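Local atomic coordinates of cadherin-related family member 2 (PDB entry 5CYX), a protein that probably mediates calcium-dependent adhesion between neighbouring microvilli of epithelial cells by pairing through its extracellular domain with CDHR5, and so controls microvillar packing. Residues T40-F51 with V71-S81; E294-T303 with A314-T325. All coordinates share one frame; numbering follows the deposited sequence.

Interaction 1 (T40-F51 with V71-S81); sequences TYGISGPNASYF and VPFFKITISTS
Asn47 reaches across to strand 73-81 from the turn that ends strand 40-44. Its CB lies 3.6 Å from Phe74 CD2. CG sits close to the carbonyl of Lys75, its amide turned steeply to the Phe74 ring. At the tip, ND2 gives Lys75 O a hydrogen bond of 2.7 Å that is almost straight, 174° at the hydrogen. The bond runs in the carbonyl plane, on a lone pair, and the oxygen lies in the amide plane of Asn47. ND2 also makes a weak bond to a water that accepts a second one from Lys75 N. CG stands anti to the carbonyl carbon (chi1 -58°), which carries the amide across to Lys75.

The type I turn Gly45-Ala48 presents this side chain. Strand 40-44, which leads into the turn, pairs antiparallel with strand 73-81 in the beta sandwich of the first cadherin repeat. Strand 40-44 is the outer one, and strand 86-96 borders strand 73-81 on its other side. Ser79 OG adds a weak bond to Gly42 O.

Beyond the turn, Tyr50 lays its ring over one face of Phe74 in an offset stack. The centroids are 4.3 Å apart and the planes 19° apart. Tyr50 OH reaches on to Val71 CG2 at 3.7 Å. Phe51 meets the edge of the Phe74 ring through CE2, 4.0 Å from Phe74 CE2. At the edge of its own ring, Phe51 CE2 also touches Ile76 CG2, while Val60 and Leu62 of strand 59-62 pack on Phe51.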
loop_
_atom_site.group_PDB
_atom_site.type_symbol
_atom_site.label_atom_id
_atom_site.label_comp_id
_atom_site.label_asym_id
_atom_site.label_seq_id
_atom_site.Cartn_x
_atom_site.Cartn_y
_atom_site.Cartn_z
ATOM N N THR A 40 -55.324 34.189 -8.109
ATOM C CA THR A 40 -54.526 33.382 -9.022
ATOM C C THR A 40 -53.008 33.520 -8.827
ATOM O O THR A 40 -52.506 34.583 -8.465
ATOM C CB THR A 40 -54.843 33.718 -10.491
ATOM O OG1 THR A 40 -54.452 35.065 -10.758
ATOM C CG2 THR A 40 -56.329 33.541 -10.799
ATOM N N TYR A 41 -52.297 32.440 -9.132
ATOM C CA TYR A 41 -50.842 32.337 -8.966
ATOM C C TYR A 41 -50.133 32.230 -10.301
ATOM O O TYR A 41 -50.699 31.722 -11.255
ATOM C CB TYR A 41 -50.476 31.064 -8.199
ATOM C CG TYR A 41 -51.222 30.867 -6.933
ATOM C CD1 TYR A 41 -50.718 31.359 -5.725
ATOM C CD2 TYR A 41 -52.428 30.167 -6.915
ATOM C CE1 TYR A 41 -51.403 31.164 -4.537
ATOM C CE2 TYR A 41 -53.118 29.969 -5.720
ATOM C CZ TYR A 41 -52.597 30.477 -4.543
ATOM O OH TYR A 41 -53.260 30.303 -3.355
ATOM N N GLY A 42 -48.874 32.656 -10.335
ATOM C CA GLY A 42 -48.020 32.467 -11.512
ATOM C C GLY A 42 -46.558 32.340 -11.136
ATOM O O GLY A 42 -46.166 32.645 -10.003
ATOM N N ILE A 43 -45.766 31.850 -12.079
ATOM C CA ILE A 43 -44.315 31.817 -11.951
ATOM C C ILE A 43 -43.735 32.510 -13.178
ATOM O O ILE A 43 -44.173 32.251 -14.287
ATOM C CB ILE A 43 -43.793 30.376 -11.725
ATOM C CG1 ILE A 43 -44.057 30.015 -10.253
ATOM C CG2 ILE A 43 -42.290 30.254 -11.972
ATOM C CD1 ILE A 43 -43.812 28.570 -9.859
ATOM N N SER A 44 -42.793 33.423 -12.953
ATOM C CA SER A 44 -42.185 34.231 -14.031
ATOM C C SER A 44 -40.677 34.398 -13.810
ATOM O O SER A 44 -40.118 33.980 -12.770
ATOM C CB SER A 44 -42.845 35.616 -14.111
ATOM O OG SER A 44 -42.592 36.345 -12.911
ATOM N N GLY A 45 -40.031 35.005 -14.806
ATOM C CA GLY A 45 -38.596 35.300 -14.754
ATOM C C GLY A 45 -37.866 34.294 -15.604
ATOM O O GLY A 45 -38.493 33.407 -16.192
ATOM N N PRO A 46 -36.535 34.410 -15.675
ATOM C CA PRO A 46 -35.770 33.618 -16.649
ATOM C C PRO A 46 -35.844 32.089 -16.441
ATOM O O PRO A 46 -35.731 31.345 -17.409
ATOM C CB PRO A 46 -34.336 34.133 -16.470
ATOM C CG PRO A 46 -34.303 34.690 -15.078
ATOM C CD PRO A 46 -35.661 35.289 -14.880
ATOM N N ASN A 47 -36.066 31.640 -15.204
ATOM C CA ASN A 47 -36.221 30.209 -14.923
ATOM C C ASN A 47 -37.659 29.695 -14.858
ATOM O O ASN A 47 -37.891 28.594 -14.363
ATOM C CB ASN A 47 -35.531 29.926 -13.594
ATOM C CG ASN A 47 -34.077 30.312 -13.621
ATOM O OD1 ASN A 47 -33.359 29.931 -14.527
ATOM N ND2 ASN A 47 -33.635 31.058 -12.621
ATOM N N ALA A 48 -38.624 30.472 -15.353
ATOM C CA ALA A 48 -40.049 30.068 -15.356
ATOM C C ALA A 48 -40.319 28.705 -15.959
ATOM O O ALA A 48 -41.254 28.038 -15.536
ATOM C CB ALA A 48 -40.917 31.096 -16.094
ATOM N N SER A 49 -39.512 28.275 -16.915
ATOM C CA SER A 49 -39.801 27.042 -17.667
ATOM C C SER A 49 -39.499 25.761 -16.896
ATOM O O SER A 49 -39.828 24.687 -17.343
ATOM C CB SER A 49 -39.027 27.030 -18.991
ATOM O OG SER A 49 -37.635 27.018 -18.731
ATOM N N TYR A 50 -38.854 25.866 -15.741
ATOM C CA TYR A 50 -38.714 24.731 -14.868
ATOM C C TYR A 50 -40.034 24.290 -14.260
ATOM O O TYR A 50 -40.133 23.145 -13.794
ATOM C CB TYR A 50 -37.744 25.041 -13.704
ATOM C CG TYR A 50 -36.304 24.887 -14.062
ATOM C CD1 TYR A 50 -35.723 23.632 -14.135
ATOM C CD2 TYR A 50 -35.518 25.992 -14.344
ATOM C CE1 TYR A 50 -34.381 23.473 -14.464
ATOM C CE2 TYR A 50 -34.180 25.851 -14.673
ATOM C CZ TYR A 50 -33.614 24.587 -14.718
ATOM O OH TYR A 50 -32.275 24.450 -15.007
ATOM N N PHE A 51 -41.025 25.181 -14.207
ATOM C CA PHE A 51 -42.304 24.838 -13.599
ATOM C C PHE A 51 -43.505 25.147 -14.457
ATOM O O PHE A 51 -43.436 25.957 -15.366
ATOM C CB PHE A 51 -42.439 25.542 -12.288
ATOM C CG PHE A 51 -41.314 25.232 -11.333
ATOM C CD1 PHE A 51 -41.217 23.978 -10.750
ATOM C CD2 PHE A 51 -40.318 26.183 -11.066
ATOM C CE1 PHE A 51 -40.175 23.674 -9.872
ATOM C CE2 PHE A 51 -39.270 25.888 -10.209
ATOM C CZ PHE A 51 -39.202 24.625 -9.596
ATOM N N VAL A 71 -27.058 22.905 -12.837
ATOM C CA VAL A 71 -27.741 24.024 -12.197
ATOM C C VAL A 71 -28.096 23.641 -10.746
ATOM O O VAL A 71 -29.189 23.164 -10.446
ATOM C CB VAL A 71 -28.965 24.508 -12.983
ATOM C CG1 VAL A 71 -29.522 25.764 -12.320
ATOM C CG2 VAL A 71 -28.594 24.849 -14.449
ATOM N N PRO A 72 -27.146 23.841 -9.842
ATOM C CA PRO A 72 -27.320 23.479 -8.441
ATOM C C PRO A 72 -28.373 24.295 -7.644
ATOM O O PRO A 72 -28.950 23.770 -6.659
ATOM C CB PRO A 72 -25.914 23.648 -7.854
ATOM C CG PRO A 72 -25.206 24.565 -8.771
ATOM C CD PRO A 72 -25.792 24.344 -10.133
ATOM N N PHE A 73 -28.607 25.540 -8.065
ATOM C CA PHE A 73 -29.634 26.395 -7.489
ATOM C C PHE A 73 -30.067 27.396 -8.528
ATOM O O PHE A 73 -29.342 27.640 -9.485
ATOM C CB PHE A 73 -29.131 27.088 -6.179
ATOM C CG PHE A 73 -27.960 28.011 -6.388
ATOM C CD1 PHE A 73 -26.655 27.522 -6.354
ATOM C CD2 PHE A 73 -28.158 29.363 -6.664
ATOM C CE1 PHE A 73 -25.553 28.369 -6.586
ATOM C CE2 PHE A 73 -27.066 30.228 -6.910
ATOM C CZ PHE A 73 -25.762 29.724 -6.890
ATOM N N PHE A 74 -31.248 27.967 -8.369
ATOM C CA PHE A 74 -31.687 29.063 -9.226
ATOM C C PHE A 74 -32.867 29.782 -8.576
ATOM O O PHE A 74 -33.476 29.250 -7.663
ATOM C CB PHE A 74 -32.046 28.558 -10.630
ATOM C CG PHE A 74 -33.151 27.533 -10.635
ATOM C CD1 PHE A 74 -32.866 26.179 -10.490
ATOM C CD2 PHE A 74 -34.470 27.917 -10.762
ATOM C CE1 PHE A 74 -33.884 25.231 -10.476
ATOM C CE2 PHE A 74 -35.495 26.967 -10.770
ATOM C CZ PHE A 74 -35.199 25.624 -10.609
ATOM N N LYS A 75 -33.143 31.002 -9.009
ATOM C CA LYS A 75 -34.269 31.812 -8.512
ATOM C C LYS A 75 -35.508 31.741 -9.411
ATOM O O LYS A 75 -35.411 31.675 -10.662
ATOM C CB LYS A 75 -33.903 33.306 -8.464
ATOM C CG LYS A 75 -32.953 33.661 -7.379
ATOM C CD LYS A 75 -32.630 35.168 -7.365
ATOM C CE LYS A 75 -31.445 35.432 -6.420
ATOM N NZ LYS A 75 -31.445 34.546 -5.194
ATOM N N ILE A 76 -36.658 31.887 -8.772
ATOM C CA ILE A 76 -37.907 32.068 -9.499
ATOM C C ILE A 76 -38.660 33.247 -8.920
ATOM O O ILE A 76 -38.443 33.622 -7.796
ATOM C CB ILE A 76 -38.799 30.803 -9.457
ATOM C CG1 ILE A 76 -38.973 30.308 -8.019
ATOM C CG2 ILE A 76 -38.179 29.728 -10.310
ATOM C CD1 ILE A 76 -39.983 29.178 -7.851
ATOM N N THR A 77 -39.539 33.825 -9.712
ATOM C CA THR A 77 -40.453 34.842 -9.232
ATOM C C THR A 77 -41.860 34.215 -9.195
ATOM O O THR A 77 -42.364 33.709 -10.217
ATOM C CB THR A 77 -40.383 36.120 -10.119
ATOM O OG1 THR A 77 -39.047 36.654 -10.065
ATOM C CG2 THR A 77 -41.346 37.185 -9.638
ATOM N N ILE A 78 -42.460 34.246 -8.023
ATOM C CA ILE A 78 -43.820 33.842 -7.816
ATOM C C ILE A 78 -44.697 35.081 -7.685
ATOM O O ILE A 78 -44.322 36.054 -7.034
ATOM C CB ILE A 78 -43.941 32.978 -6.542
ATOM C CG1 ILE A 78 -43.175 31.665 -6.741
ATOM C CG2 ILE A 78 -45.412 32.674 -6.249
ATOM C CD1 ILE A 78 -42.766 31.008 -5.448
ATOM N N SER A 79 -45.890 35.005 -8.260
ATOM C CA SER A 79 -46.841 36.109 -8.273
ATOM C C SER A 79 -48.215 35.640 -7.822
ATOM O O SER A 79 -48.608 34.497 -8.082
ATOM C CB SER A 79 -46.930 36.657 -9.674
ATOM O OG SER A 79 -47.445 35.654 -10.547
ATOM N N THR A 80 -48.924 36.508 -7.113
ATOM C CA THR A 80 -50.335 36.303 -6.767
ATOM C C THR A 80 -51.078 37.535 -7.230
ATOM O O THR A 80 -50.550 38.647 -7.135
ATOM C CB THR A 80 -50.581 36.253 -5.245
ATOM O OG1 THR A 80 -49.841 37.329 -4.643
ATOM C CG2 THR A 80 -50.236 34.886 -4.621
ATOM N N SER A 81 -52.301 37.337 -7.695
ATOM C CA SER A 81 -53.144 38.419 -8.171
ATOM C C SER A 81 -54.565 38.246 -7.645
ATOM O O SER A 81 -55.117 37.150 -7.664
ATOM C CB SER A 81 -53.173 38.459 -9.701
ATOM O OG SER A 81 -54.086 39.450 -10.136
HETATM O O HOH W 1 -30.972 32.252 -10.973
#

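Interaction 2 (E294-T303 with A314-T325); sequences EEVQIQVTAT and AKASMWVTIRVT
Strands 295-303 and 315-324 run antiparallel at 153°, and paired backbone bonds join them from Val296 with Ile322 to Ala302 with Ala316. They form the closing hairpin of the third cadherin repeat. Near its middle, Trp319 leans across the neighbouring strand. Gln299 CB sits over the centre of its six-membered ring, 3.7 Å from the centroid and 5° off the normal, a CH-pi contact. Gln299 CG lies anti to the backbone N (chi1 -165°), and the extended chain carries the amide along the indole, with NE2 3.7 Å from Trp319 NE1. Gln299 OE1 is hydrogen-bonded to Ser262 OG on strand 257-264. The backbone O of Gln297 lies at the indole edge, 3.8 Å from Trp319 CZ3. Cutting Gln299 back to an alanine would probably leave the indole less covered beyond CB, and Ser262 OG without its amide partner.

Farther along the same face, Thr321 turns its methyl CG2 to the Glu295 carboxylate, 3.4 Å from OE1. The other face is apolar. Val296 CG2 meets Val324 CG2 at 4.0 Å, and Ile298 CG2 meets Val320 CB at 4.1 Å. Phe270 of strand 270-272, in the opposing sheet, packs on Val296, Ile298 and Ile322. The hairpin thus has two chemistries: an apolar face turned into the sandwich core, and a mostly polar face on which the aliphatic part of Gln299 covers one side of an otherwise largely exposed tryptophan.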
loop_
_atom_site.group_PDB
_atom_site.type_symbol
_atom_site.label_atom_id
_atom_site.label_comp_id
_atom_site.label_asym_id
_atom_site.label_seq_id
_atom_site.Cartn_x
_atom_site.Cartn_y
_atom_site.Cartn_z
ATOM N N GLU A 294 39.159 -48.573 -19.420
ATOM C CA GLU A 294 39.433 -47.983 -20.743
ATOM C C GLU A 294 38.630 -46.697 -21.011
ATOM O O GLU A 294 38.192 -46.440 -22.136
ATOM C CB GLU A 294 39.216 -49.021 -21.854
ATOM C CG GLU A 294 39.987 -50.328 -21.642
ATOM C CD GLU A 294 40.759 -50.785 -22.876
ATOM O OE1 GLU A 294 40.204 -50.748 -23.999
ATOM O OE2 GLU A 294 41.939 -51.182 -22.720
ATOM N N GLU A 295 38.470 -45.890 -19.960
ATOM C CA GLU A 295 37.534 -44.768 -19.951
ATOM C C GLU A 295 38.111 -43.498 -19.340
ATOM O O GLU A 295 38.783 -43.543 -18.298
ATOM C CB GLU A 295 36.282 -45.134 -19.164
ATOM C CG GLU A 295 35.179 -45.748 -20.008
ATOM C CD GLU A 295 33.957 -46.118 -19.182
ATOM O OE1 GLU A 295 33.875 -45.702 -18.009
ATOM O OE2 GLU A 295 33.072 -46.829 -19.707
ATOM N N VAL A 296 37.799 -42.372 -19.986
ATOM C CA VAL A 296 38.074 -41.056 -19.451
ATOM C C VAL A 296 36.767 -40.389 -19.035
ATOM O O VAL A 296 35.790 -40.403 -19.788
ATOM C CB VAL A 296 38.754 -40.181 -20.505
ATOM C CG1 VAL A 296 39.335 -38.946 -19.856
ATOM C CG2 VAL A 296 39.862 -40.959 -21.210
ATOM N N GLN A 297 36.762 -39.801 -17.838
ATOM C CA GLN A 297 35.659 -38.964 -17.373
ATOM C C GLN A 297 36.067 -37.488 -17.476
ATOM O O GLN A 297 37.183 -37.116 -17.098
ATOM C CB GLN A 297 35.252 -39.331 -15.941
ATOM C CG GLN A 297 34.554 -40.696 -15.821
ATOM C CD GLN A 297 33.668 -40.802 -14.598
ATOM O OE1 GLN A 297 33.658 -41.823 -13.888
ATOM N NE2 GLN A 297 32.904 -39.751 -14.340
ATOM N N ILE A 298 35.150 -36.663 -17.980
ATOM C CA ILE A 298 35.420 -35.243 -18.339
ATOM C C ILE A 298 34.303 -34.354 -17.818
ATOM O O ILE A 298 33.135 -34.649 -18.072
ATOM C CB ILE A 298 35.594 -35.111 -19.877
ATOM C CG1 ILE A 298 37.029 -34.770 -20.202
ATOM C CG2 ILE A 298 34.727 -34.053 -20.539
ATOM C CD1 ILE A 298 37.924 -35.971 -20.197
ATOM N N GLN A 299 34.655 -33.302 -17.070
ATOM C CA GLN A 299 33.686 -32.307 -16.625
ATOM C C GLN A 299 33.583 -31.140 -17.636
ATOM O O GLN A 299 34.565 -30.452 -17.893
ATOM C CB GLN A 299 34.061 -31.748 -15.263
ATOM C CG GLN A 299 32.915 -30.994 -14.594
ATOM C CD GLN A 299 33.341 -30.343 -13.301
ATOM O OE1 GLN A 299 34.370 -29.674 -13.255
ATOM N NE2 GLN A 299 32.566 -30.543 -12.239
ATOM N N VAL A 300 32.373 -30.933 -18.157
ATOM C CA VAL A 300 32.037 -29.853 -19.046
ATOM C C VAL A 300 31.194 -28.811 -18.303
ATOM O O VAL A 300 30.191 -29.130 -17.630
ATOM C CB VAL A 300 31.296 -30.373 -20.294
ATOM C CG1 VAL A 300 30.774 -29.222 -21.143
ATOM C CG2 VAL A 300 32.227 -31.239 -21.124
ATOM N N THR A 301 31.616 -27.560 -18.466
ATOM C CA THR A 301 30.963 -26.411 -17.869
ATOM C C THR A 301 30.408 -25.586 -19.018
ATOM O O THR A 301 31.121 -25.331 -19.973
ATOM C CB THR A 301 31.968 -25.576 -17.054
ATOM O OG1 THR A 301 32.422 -26.359 -15.948
ATOM C CG2 THR A 301 31.353 -24.297 -16.533
ATOM N N ALA A 302 29.124 -25.243 -18.926
ATOM C CA ALA A 302 28.433 -24.393 -19.874
ATOM C C ALA A 302 28.207 -23.067 -19.188
ATOM O O ALA A 302 27.762 -23.031 -18.064
ATOM C CB ALA A 302 27.100 -25.017 -20.264
ATOM N N THR A 303 28.488 -21.980 -19.889
ATOM C CA THR A 303 28.400 -20.628 -19.349
ATOM C C THR A 303 27.671 -19.760 -20.380
ATOM O O THR A 303 28.030 -19.752 -21.565
ATOM C CB THR A 303 29.810 -20.043 -19.111
ATOM O OG1 THR A 303 30.602 -20.961 -18.350
ATOM C CG2 THR A 303 29.748 -18.739 -18.385
ATOM N N ALA A 314 26.342 -17.238 -15.301
ATOM C CA ALA A 314 25.268 -18.206 -15.271
ATOM C C ALA A 314 25.849 -19.441 -15.915
ATOM O O ALA A 314 26.125 -19.440 -17.128
ATOM C CB ALA A 314 24.074 -17.686 -16.054
ATOM N N LYS A 315 26.037 -20.475 -15.094
ATOM C CA LYS A 315 26.789 -21.677 -15.444
ATOM C C LYS A 315 26.076 -22.933 -15.023
ATOM O O LYS A 315 25.240 -22.913 -14.135
ATOM C CB LYS A 315 28.133 -21.715 -14.713
ATOM C CG LYS A 315 29.076 -20.544 -14.985
ATOM C CD LYS A 315 30.389 -20.729 -14.223
ATOM C CE LYS A 315 30.204 -20.466 -12.736
ATOM N NZ LYS A 315 31.402 -20.904 -11.974
ATOM N N ALA A 316 26.474 -24.035 -15.628
ATOM C CA ALA A 316 26.109 -25.376 -15.160
ATOM C C ALA A 316 27.204 -26.314 -15.597
ATOM O O ALA A 316 27.951 -26.013 -16.544
ATOM C CB ALA A 316 24.774 -25.816 -15.731
ATOM N N SER A 317 27.314 -27.442 -14.904
ATOM C CA SER A 317 28.376 -28.388 -15.180
ATOM C C SER A 317 27.914 -29.830 -15.138
ATOM O O SER A 317 26.915 -30.154 -14.508
ATOM C CB SER A 317 29.528 -28.184 -14.200
ATOM O OG SER A 317 29.095 -28.434 -12.885
ATOM N N MET A 318 28.643 -30.687 -15.841
ATOM C CA MET A 318 28.442 -32.118 -15.706
ATOM C C MET A 318 29.592 -32.873 -16.298
ATOM O O MET A 318 30.404 -32.308 -17.045
ATOM C CB MET A 318 27.161 -32.579 -16.390
ATOM C CG MET A 318 27.201 -32.467 -17.911
ATOM S SD MET A 318 25.518 -32.860 -18.401
ATOM C CE MET A 318 25.805 -33.524 -19.992
ATOM N N TRP A 319 29.593 -34.165 -15.953
ATOM C CA TRP A 319 30.603 -35.137 -16.317
ATOM C C TRP A 319 30.153 -35.955 -17.514
ATOM O O TRP A 319 28.974 -36.304 -17.626
ATOM C CB TRP A 319 30.864 -36.095 -15.131
ATOM C CG TRP A 319 31.575 -35.407 -14.046
ATOM C CD1 TRP A 319 31.016 -34.725 -13.021
ATOM C CD2 TRP A 319 32.992 -35.271 -13.900
ATOM N NE1 TRP A 319 31.992 -34.175 -12.227
ATOM C CE2 TRP A 319 33.217 -34.501 -12.739
ATOM C CE3 TRP A 319 34.097 -35.723 -14.642
ATOM C CZ2 TRP A 319 34.496 -34.177 -12.284
ATOM C CZ3 TRP A 319 35.382 -35.403 -14.191
ATOM C CH2 TRP A 319 35.563 -34.637 -13.010
ATOM N N VAL A 320 31.119 -36.309 -18.346
ATOM C CA VAL A 320 30.918 -37.055 -19.579
ATOM C C VAL A 320 31.915 -38.205 -19.579
ATOM O O VAL A 320 33.105 -37.995 -19.276
ATOM C CB VAL A 320 31.247 -36.181 -20.832
ATOM C CG1 VAL A 320 31.185 -37.010 -22.119
ATOM C CG2 VAL A 320 30.324 -34.975 -20.917
ATOM N N THR A 321 31.449 -39.396 -19.969
ATOM C CA THR A 321 32.327 -40.557 -20.089
ATOM C C THR A 321 32.672 -40.875 -21.539
ATOM O O THR A 321 31.799 -40.898 -22.418
ATOM C CB THR A 321 31.694 -41.779 -19.416
ATOM O OG1 THR A 321 31.506 -41.467 -18.043
ATOM C CG2 THR A 321 32.608 -42.979 -19.517
ATOM N N ILE A 322 33.950 -41.146 -21.776
ATOM C CA ILE A 322 34.462 -41.382 -23.132
ATOM C C ILE A 322 35.302 -42.659 -23.190
ATOM O O ILE A 322 36.297 -42.789 -22.465
ATOM C CB ILE A 322 35.327 -40.209 -23.623
ATOM C CG1 ILE A 322 34.493 -38.925 -23.656
ATOM C CG2 ILE A 322 35.906 -40.525 -25.006
ATOM C CD1 ILE A 322 35.270 -37.695 -24.120
ATOM N N ARG A 323 34.929 -43.550 -24.105
ATOM C CA ARG A 323 35.527 -44.887 -24.203
ATOM C C ARG A 323 36.650 -44.826 -25.224
ATOM O O ARG A 323 36.399 -44.482 -26.374
ATOM C CB ARG A 323 34.471 -45.925 -24.636
ATOM C CG ARG A 323 33.177 -45.869 -23.823
ATOM C CD ARG A 323 32.034 -46.740 -24.356
ATOM N NE ARG A 323 30.773 -45.985 -24.274
ATOM C CZ ARG A 323 30.147 -45.368 -25.286
ATOM N NH1 ARG A 323 30.598 -45.421 -26.537
ATOM N NH2 ARG A 323 29.024 -44.695 -25.047
ATOM N N VAL A 324 37.877 -45.154 -24.800
ATOM C CA VAL A 324 39.038 -45.217 -25.704
ATOM C C VAL A 324 39.086 -46.593 -26.418
ATOM O O VAL A 324 39.531 -47.578 -25.840
ATOM C CB VAL A 324 40.377 -44.874 -24.993
ATOM C CG1 VAL A 324 41.518 -44.783 -26.002
ATOM C CG2 VAL A 324 40.266 -43.544 -24.255
ATOM N N THR A 325 38.594 -46.595 -27.665
ATOM C CA THR A 325 38.468 -47.731 -28.594
ATOM C C THR A 325 37.305 -48.626 -28.212
ATOM O O THR A 325 36.184 -48.409 -28.666
ATOM C CB THR A 325 39.740 -48.586 -28.763
ATOM O OG1 THR A 325 40.035 -49.314 -27.562
ATOM C CG2 THR A 325 40.903 -47.741 -29.150
#

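Overall arrangement
The two contacts lie in different cadherin repeats, 40-51 with 71-81 in the first and 294-303 with 314-325 in the third. Their centres are about 99 Å apart and their nearest atoms about 65 Å apart, so they do not touch. They sit on opposite sides of the chain's centre. Between them lie the second repeat and the calcium sites of both linkers. Interaction 1 comes near the first sites through Val71, whose side chain is about 10 Å from a calcium ion. Interaction 2 comes nearer to calcium, with the side chain of Ala314 about 5 Å from an ion. Each contact joins neighbouring antiparallel strands of a four-stranded mixed sheet.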